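Local coordinates for protein tryptophanyl-tRNA synthetase (Aeropyrum pernix, PDB 3A04) that catalyses the ATP-dependent attachment of L-tryptophan to its cognate tRNA, releasing AMP and diphosphate, at residues A[266-280]-A[339-353]. Sequence-based numbering, arbitrary orientation.
Sequences IFLTDPPEVARNKLF and QIAWEKLERFLAEHQ. With CD (cadmium ion), chain C.
Helix 272-280 runs roughly antiparallel to helix 339-353, their axes 10.0 Å apart at 150°, and the turn Phe267 to Asp270 before the shorter helix packs against the Leu349 to Gln353 part of the longer one. Trp342 packs as a knob into a hole formed by Ala275, Arg276, Leu279 and Phe280. With CG anti to the backbone N (chi1 164°), its indole reaches back to the first turn of helix 272-280, where CH2 comes within 3.1 Å of Pro272 O and CZ3 meets Ala275 CB. Arg276 CD rests over its five-membered ring, 3.4 Å from the centroid. Were Trp342 an alanine, the hole between Ala275 and Phe280 would probably lose its knob, and the Arg276 methylenes the ring face they lie on. Beyond the ring, Arg276 grips Gln339 OE1 side-on through NE and NH2 (3.0 Å from NH2). Segment 266-280 comes soon after the KMSKS motif of this class I synthetase, Leu268 is backbone-bonded to Phe83 of the HIGH region, and the contact lays this chain on helix 334-364, where Glu343 and Glu346 bind a cadmium ion. Deeper in, Leu279 CD2 lies against Trp342 CA and Leu345 CD2, while Ala275 CB meets Leu349 CD1 at 3.6 Å. At the turn, Gln353 NE2 donates to both Leu268 O and Asp270 O, each at 2.8 Å. Leu268 CD2 sits over the face of the His352 ring, whose NE2 is hydrogen-bonded to Asn135.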
loop_
_atom_site.group_PDB
_atom_site.type_symbol
_atom_site.label_atom_id
_atom_site.label_comp_id
_atom_site.label_asym_id
_atom_site.label_seq_id
_atom_site.Cartn_x
_atom_site.Cartn_y
_atom_site.Cartn_z
ATOM N N ILE A 266 -13.667 32.607 -1.361
ATOM C CA ILE A 266 -12.596 33.411 -1.970
ATOM C C ILE A 266 -11.322 32.617 -2.212
ATOM O O ILE A 266 -10.748 32.056 -1.278
ATOM C CB ILE A 266 -12.157 34.566 -1.068
ATOM C CG1 ILE A 266 -13.377 35.307 -0.465
ATOM C CG2 ILE A 266 -11.006 35.406 -1.782
ATOM C CD1 ILE A 266 -14.160 36.167 -1.355
ATOM N N PHE A 267 -10.862 32.552 -3.463
ATOM C CA PHE A 267 -9.600 31.895 -3.723
ATOM C C PHE A 267 -8.474 32.876 -3.544
ATOM O O PHE A 267 -8.592 34.106 -3.860
ATOM C CB PHE A 267 -9.638 31.285 -5.151
ATOM C CG PHE A 267 -10.722 30.260 -5.287
ATOM C CD1 PHE A 267 -10.732 29.129 -4.456
ATOM C CD2 PHE A 267 -11.744 30.412 -6.208
ATOM C CE1 PHE A 267 -11.759 28.167 -4.542
ATOM C CE2 PHE A 267 -12.784 29.432 -6.338
ATOM C CZ PHE A 267 -12.795 28.332 -5.505
ATOM N N LEU A 268 -7.343 32.401 -3.057
ATOM C CA LEU A 268 -6.182 33.315 -2.890
ATOM C C LEU A 268 -5.686 33.936 -4.208
ATOM O O LEU A 268 -4.970 34.963 -4.190
ATOM C CB LEU A 268 -5.056 32.653 -2.118
ATOM C CG LEU A 268 -5.450 33.017 -0.650
ATOM C CD1 LEU A 268 -6.588 32.146 -0.157
ATOM C CD2 LEU A 268 -4.344 33.013 0.305
ATOM N N THR A 269 -6.040 33.298 -5.312
ATOM C CA THR A 269 -5.646 33.841 -6.644
ATOM C C THR A 269 -6.730 34.720 -7.317
ATOM O O THR A 269 -6.534 35.185 -8.452
ATOM C CB THR A 269 -5.248 32.662 -7.637
ATOM O OG1 THR A 269 -6.357 31.777 -7.716
ATOM C CG2 THR A 269 -4.028 31.936 -7.103
ATOM N N ASP A 270 -7.897 34.867 -6.665
ATOM C CA ASP A 270 -8.971 35.683 -7.223
ATOM C C ASP A 270 -8.466 37.121 -7.452
ATOM O O ASP A 270 -7.860 37.747 -6.597
ATOM C CB ASP A 270 -10.239 35.685 -6.326
ATOM C CG ASP A 270 -11.070 34.457 -6.467
ATOM O OD1 ASP A 270 -10.840 33.717 -7.461
ATOM O OD2 ASP A 270 -11.960 34.206 -5.597
ATOM N N PRO A 271 -8.700 37.630 -8.663
ATOM C CA PRO A 271 -8.454 39.030 -8.910
ATOM C C PRO A 271 -9.383 39.885 -8.016
ATOM O O PRO A 271 -10.471 39.467 -7.591
ATOM C CB PRO A 271 -8.852 39.195 -10.392
ATOM C CG PRO A 271 -8.792 37.777 -10.957
ATOM C CD PRO A 271 -9.351 36.969 -9.795
ATOM N N PRO A 272 -8.973 41.111 -7.812
ATOM C CA PRO A 272 -9.632 41.939 -6.830
ATOM C C PRO A 272 -11.042 42.156 -7.171
ATOM O O PRO A 272 -11.865 42.045 -6.294
ATOM C CB PRO A 272 -8.810 43.228 -6.843
ATOM C CG PRO A 272 -7.870 43.137 -8.059
ATOM C CD PRO A 272 -7.658 41.667 -8.253
ATOM N N GLU A 273 -11.385 42.379 -8.452
ATOM C CA GLU A 273 -12.807 42.551 -8.778
ATOM C C GLU A 273 -13.636 41.325 -8.479
ATOM O O GLU A 273 -14.790 41.401 -8.041
ATOM C CB GLU A 273 -13.030 42.982 -10.253
ATOM C CG GLU A 273 -14.525 43.308 -10.516
ATOM C CD GLU A 273 -14.716 44.162 -11.821
ATOM O OE1 GLU A 273 -13.677 44.429 -12.486
ATOM O OE2 GLU A 273 -15.877 44.547 -12.155
ATOM N N VAL A 274 -13.094 40.151 -8.795
ATOM C CA VAL A 274 -13.792 38.866 -8.514
ATOM C C VAL A 274 -13.972 38.646 -7.000
ATOM O O VAL A 274 -15.045 38.283 -6.549
ATOM C CB VAL A 274 -12.965 37.630 -9.126
ATOM C CG1 VAL A 274 -13.591 36.254 -8.720
ATOM C CG2 VAL A 274 -12.825 37.798 -10.666
ATOM N N ALA A 275 -12.918 38.870 -6.204
ATOM C CA ALA A 275 -13.072 38.659 -4.750
ATOM C C ALA A 275 -14.043 39.624 -4.145
ATOM O O ALA A 275 -14.849 39.287 -3.221
ATOM C CB ALA A 275 -11.723 38.824 -4.080
ATOM N N ARG A 276 -13.964 40.883 -4.623
ATOM C CA ARG A 276 -14.848 41.904 -4.033
ATOM C C ARG A 276 -16.271 41.511 -4.271
ATOM O O ARG A 276 -17.088 41.594 -3.388
ATOM C CB ARG A 276 -14.584 43.275 -4.632
ATOM C CG ARG A 276 -15.385 44.400 -3.993
ATOM C CD ARG A 276 -14.725 45.823 -4.278
ATOM N NE ARG A 276 -15.466 46.879 -3.532
ATOM C CZ ARG A 276 -16.657 47.350 -3.928
ATOM N NH1 ARG A 276 -17.233 46.827 -5.016
ATOM N NH2 ARG A 276 -17.263 48.348 -3.252
ATOM N N ASN A 277 -16.588 41.075 -5.468
ATOM C CA ASN A 277 -17.962 40.726 -5.701
ATOM C C ASN A 277 -18.435 39.535 -4.900
ATOM O O ASN A 277 -19.548 39.510 -4.413
ATOM C CB ASN A 277 -18.159 40.430 -7.190
ATOM C CG ASN A 277 -18.128 41.702 -8.043
ATOM O OD1 ASN A 277 -18.299 42.810 -7.532
ATOM N ND2 ASN A 277 -17.864 41.541 -9.334
ATOM N N LYS A 278 -17.583 38.517 -4.773
ATOM C CA LYS A 278 -17.941 37.405 -3.896
ATOM C C LYS A 278 -18.159 37.896 -2.488
ATOM O O LYS A 278 -19.106 37.452 -1.799
ATOM C CB LYS A 278 -16.808 36.352 -3.882
ATOM C CG LYS A 278 -16.619 35.673 -5.190
ATOM C CD LYS A 278 -15.556 34.513 -5.009
ATOM C CE LYS A 278 -15.503 33.630 -6.260
ATOM N NZ LYS A 278 -14.249 32.767 -6.126
ATOM N N LEU A 279 -17.264 38.755 -2.001
ATOM C CA LEU A 279 -17.484 39.272 -0.643
ATOM C C LEU A 279 -18.814 40.050 -0.542
ATOM O O LEU A 279 -19.563 39.964 0.467
ATOM C CB LEU A 279 -16.323 40.214 -0.224
ATOM C CG LEU A 279 -16.277 40.663 1.256
ATOM C CD1 LEU A 279 -16.199 39.456 2.188
ATOM C CD2 LEU A 279 -14.967 41.406 1.529
ATOM N N PHE A 280 -19.099 40.863 -1.565
ATOM C CA PHE A 280 -20.320 41.677 -1.476
ATOM C C PHE A 280 -21.631 40.886 -1.603
ATOM O O PHE A 280 -22.692 41.311 -1.131
ATOM C CB PHE A 280 -20.284 42.882 -2.448
ATOM C CG PHE A 280 -19.696 44.118 -1.794
ATOM C CD1 PHE A 280 -18.327 44.238 -1.644
ATOM C CD2 PHE A 280 -20.508 45.122 -1.301
ATOM C CE1 PHE A 280 -17.724 45.385 -1.013
ATOM C CE2 PHE A 280 -19.935 46.284 -0.668
ATOM C CZ PHE A 280 -18.536 46.400 -0.549
ATOM N N GLN A 339 -17.672 46.883 2.846
ATOM C CA GLN A 339 -16.556 47.582 2.218
ATOM C C GLN A 339 -15.352 47.636 3.198
ATOM O O GLN A 339 -14.218 47.525 2.756
ATOM C CB GLN A 339 -16.988 49.002 1.697
ATOM C CG GLN A 339 -15.833 49.883 1.236
ATOM C CD GLN A 339 -15.102 49.442 -0.003
ATOM O OE1 GLN A 339 -15.515 48.511 -0.760
ATOM N NE2 GLN A 339 -14.006 50.141 -0.261
ATOM N N ILE A 340 -15.576 47.772 4.508
ATOM C CA ILE A 340 -14.471 47.725 5.479
ATOM C C ILE A 340 -13.673 46.365 5.378
ATOM O O ILE A 340 -12.426 46.312 5.327
ATOM C CB ILE A 340 -15.021 47.928 6.928
ATOM C CG1 ILE A 340 -15.354 49.427 7.248
ATOM C CG2 ILE A 340 -13.967 47.540 8.047
ATOM C CD1 ILE A 340 -16.318 49.516 8.625
ATOM N N ALA A 341 -14.415 45.284 5.337
ATOM C CA ALA A 341 -13.796 43.937 5.213
ATOM C C ALA A 341 -13.120 43.874 3.849
ATOM O O ALA A 341 -11.999 43.382 3.762
ATOM C CB ALA A 341 -14.869 42.922 5.311
ATOM N N TRP A 342 -13.753 44.465 2.805
ATOM C CA TRP A 342 -13.150 44.412 1.469
ATOM C C TRP A 342 -11.812 45.079 1.441
ATOM O O TRP A 342 -10.847 44.529 0.855
ATOM C CB TRP A 342 -14.089 44.926 0.322
ATOM C CG TRP A 342 -13.239 45.187 -0.860
ATOM C CD1 TRP A 342 -12.867 46.436 -1.346
ATOM C CD2 TRP A 342 -12.481 44.217 -1.620
ATOM N NE1 TRP A 342 -11.977 46.284 -2.395
ATOM C CE2 TRP A 342 -11.724 44.942 -2.587
ATOM C CE3 TRP A 342 -12.400 42.801 -1.607
ATOM C CZ2 TRP A 342 -10.880 44.307 -3.531
ATOM C CZ3 TRP A 342 -11.567 42.157 -2.561
ATOM C CH2 TRP A 342 -10.818 42.921 -3.519
ATOM N N GLU A 343 -11.674 46.261 2.095
ATOM C CA GLU A 343 -10.376 46.923 2.066
ATOM C C GLU A 343 -9.271 46.143 2.733
ATOM O O GLU A 343 -8.072 46.197 2.328
ATOM C CB GLU A 343 -10.448 48.375 2.667
ATOM C CG GLU A 343 -11.361 49.294 1.815
ATOM C CD GLU A 343 -10.808 49.660 0.414
ATOM O OE1 GLU A 343 -10.008 48.982 -0.174
ATOM O OE2 GLU A 343 -11.187 50.650 -0.170
ATOM N N LYS A 344 -9.647 45.398 3.774
ATOM C CA LYS A 344 -8.640 44.544 4.404
ATOM C C LYS A 344 -8.245 43.405 3.409
ATOM O O LYS A 344 -7.055 43.049 3.248
ATOM C CB LYS A 344 -9.280 43.885 5.631
ATOM C CG LYS A 344 -9.782 44.790 6.733
ATOM C CD LYS A 344 -8.606 45.303 7.490
ATOM C CE LYS A 344 -9.076 46.122 8.713
ATOM N NZ LYS A 344 -7.951 47.009 9.142
ATOM N N LEU A 345 -9.243 42.829 2.781
ATOM C CA LEU A 345 -9.019 41.694 1.841
ATOM C C LEU A 345 -8.220 42.124 0.563
ATOM O O LEU A 345 -7.361 41.465 0.085
ATOM C CB LEU A 345 -10.376 41.118 1.417
ATOM C CG LEU A 345 -10.378 39.930 0.419
ATOM C CD1 LEU A 345 -9.480 38.740 0.996
ATOM C CD2 LEU A 345 -11.852 39.456 0.154
ATOM N N GLU A 346 -8.475 43.328 0.073
ATOM C CA GLU A 346 -7.837 43.799 -1.100
ATOM C C GLU A 346 -6.402 43.971 -0.853
ATOM O O GLU A 346 -5.577 43.601 -1.666
ATOM C CB GLU A 346 -8.434 45.200 -1.413
ATOM C CG GLU A 346 -7.455 46.135 -2.103
ATOM C CD GLU A 346 -8.136 47.526 -2.291
ATOM O OE1 GLU A 346 -9.174 47.559 -2.993
ATOM O OE2 GLU A 346 -7.571 48.458 -1.691
ATOM N N ARG A 347 -6.032 44.536 0.269
ATOM C CA ARG A 347 -4.635 44.639 0.611
ATOM C C ARG A 347 -3.964 43.245 0.843
ATOM O O ARG A 347 -2.819 42.962 0.411
ATOM C CB ARG A 347 -4.504 45.419 1.892
ATOM C CG ARG A 347 -3.143 45.815 2.011
ATOM C CD ARG A 347 -3.061 47.092 2.655
ATOM N NE ARG A 347 -3.164 48.313 1.864
ATOM C CZ ARG A 347 -2.752 49.467 2.418
ATOM N NH1 ARG A 347 -2.231 49.406 3.645
ATOM N NH2 ARG A 347 -2.827 50.653 1.809
ATOM N N PHE A 348 -4.664 42.383 1.563
ATOM C CA PHE A 348 -4.124 41.017 1.758
ATOM C C PHE A 348 -3.913 40.321 0.382
ATOM O O PHE A 348 -2.827 39.814 0.086
ATOM C CB PHE A 348 -5.035 40.192 2.659
ATOM C CG PHE A 348 -4.632 38.736 2.664
ATOM C CD1 PHE A 348 -3.526 38.325 3.425
ATOM C CD2 PHE A 348 -5.225 37.852 1.818
ATOM C CE1 PHE A 348 -3.038 36.962 3.340
ATOM C CE2 PHE A 348 -4.746 36.451 1.768
ATOM C CZ PHE A 348 -3.678 36.081 2.514
ATOM N N LEU A 349 -4.915 40.321 -0.471
ATOM C CA LEU A 349 -4.754 39.640 -1.779
ATOM C C LEU A 349 -3.637 40.202 -2.631
ATOM O O LEU A 349 -2.933 39.477 -3.344
ATOM C CB LEU A 349 -6.028 39.665 -2.582
ATOM C CG LEU A 349 -7.133 38.864 -1.898
ATOM C CD1 LEU A 349 -8.376 38.975 -2.725
ATOM C CD2 LEU A 349 -6.722 37.294 -1.849
ATOM N N ALA A 350 -3.482 41.531 -2.596
ATOM C CA ALA A 350 -2.474 42.175 -3.427
ATOM C C ALA A 350 -1.093 41.845 -2.951
ATOM O O ALA A 350 -0.208 41.613 -3.749
ATOM C CB ALA A 350 -2.690 43.782 -3.430
ATOM N N GLU A 351 -0.848 41.861 -1.666
ATOM C CA GLU A 351 0.499 41.525 -1.203
ATOM C C GLU A 351 0.749 40.014 -1.450
ATOM O O GLU A 351 1.827 39.614 -1.865
ATOM C CB GLU A 351 0.647 41.813 0.296
ATOM C CG GLU A 351 0.330 43.219 0.691
ATOM C CD GLU A 351 0.703 43.475 2.143
ATOM O OE1 GLU A 351 1.783 42.963 2.540
ATOM O OE2 GLU A 351 -0.064 44.168 2.869
ATOM N N HIS A 352 -0.295 39.198 -1.234
ATOM C CA HIS A 352 -0.146 37.744 -1.388
ATOM C C HIS A 352 0.140 37.453 -2.865
ATOM O O HIS A 352 1.059 36.722 -3.171
ATOM C CB HIS A 352 -1.434 37.001 -0.980
ATOM C CG HIS A 352 -1.313 35.516 -1.130
ATOM N ND1 HIS A 352 -0.690 34.720 -0.187
ATOM C CD2 HIS A 352 -1.731 34.691 -2.110
ATOM C CE1 HIS A 352 -0.738 33.448 -0.595
ATOM N NE2 HIS A 352 -1.372 33.404 -1.759
ATOM N N GLN A 353 -0.661 38.011 -3.773
ATOM C CA GLN A 353 -0.444 37.766 -5.182
ATOM C C GLN A 353 0.890 38.271 -5.744
ATOM O O GLN A 353 1.423 37.666 -6.686
ATOM C CB GLN A 353 -1.629 38.238 -5.993
ATOM C CG GLN A 353 -2.871 37.432 -5.606
ATOM C CD GLN A 353 -4.156 37.999 -6.072
ATOM O OE1 GLN A 353 -4.199 39.020 -6.773
ATOM N NE2 GLN A 353 -5.246 37.373 -5.677
HETATM CD CD CD C . -10.078 49.616 -2.309
#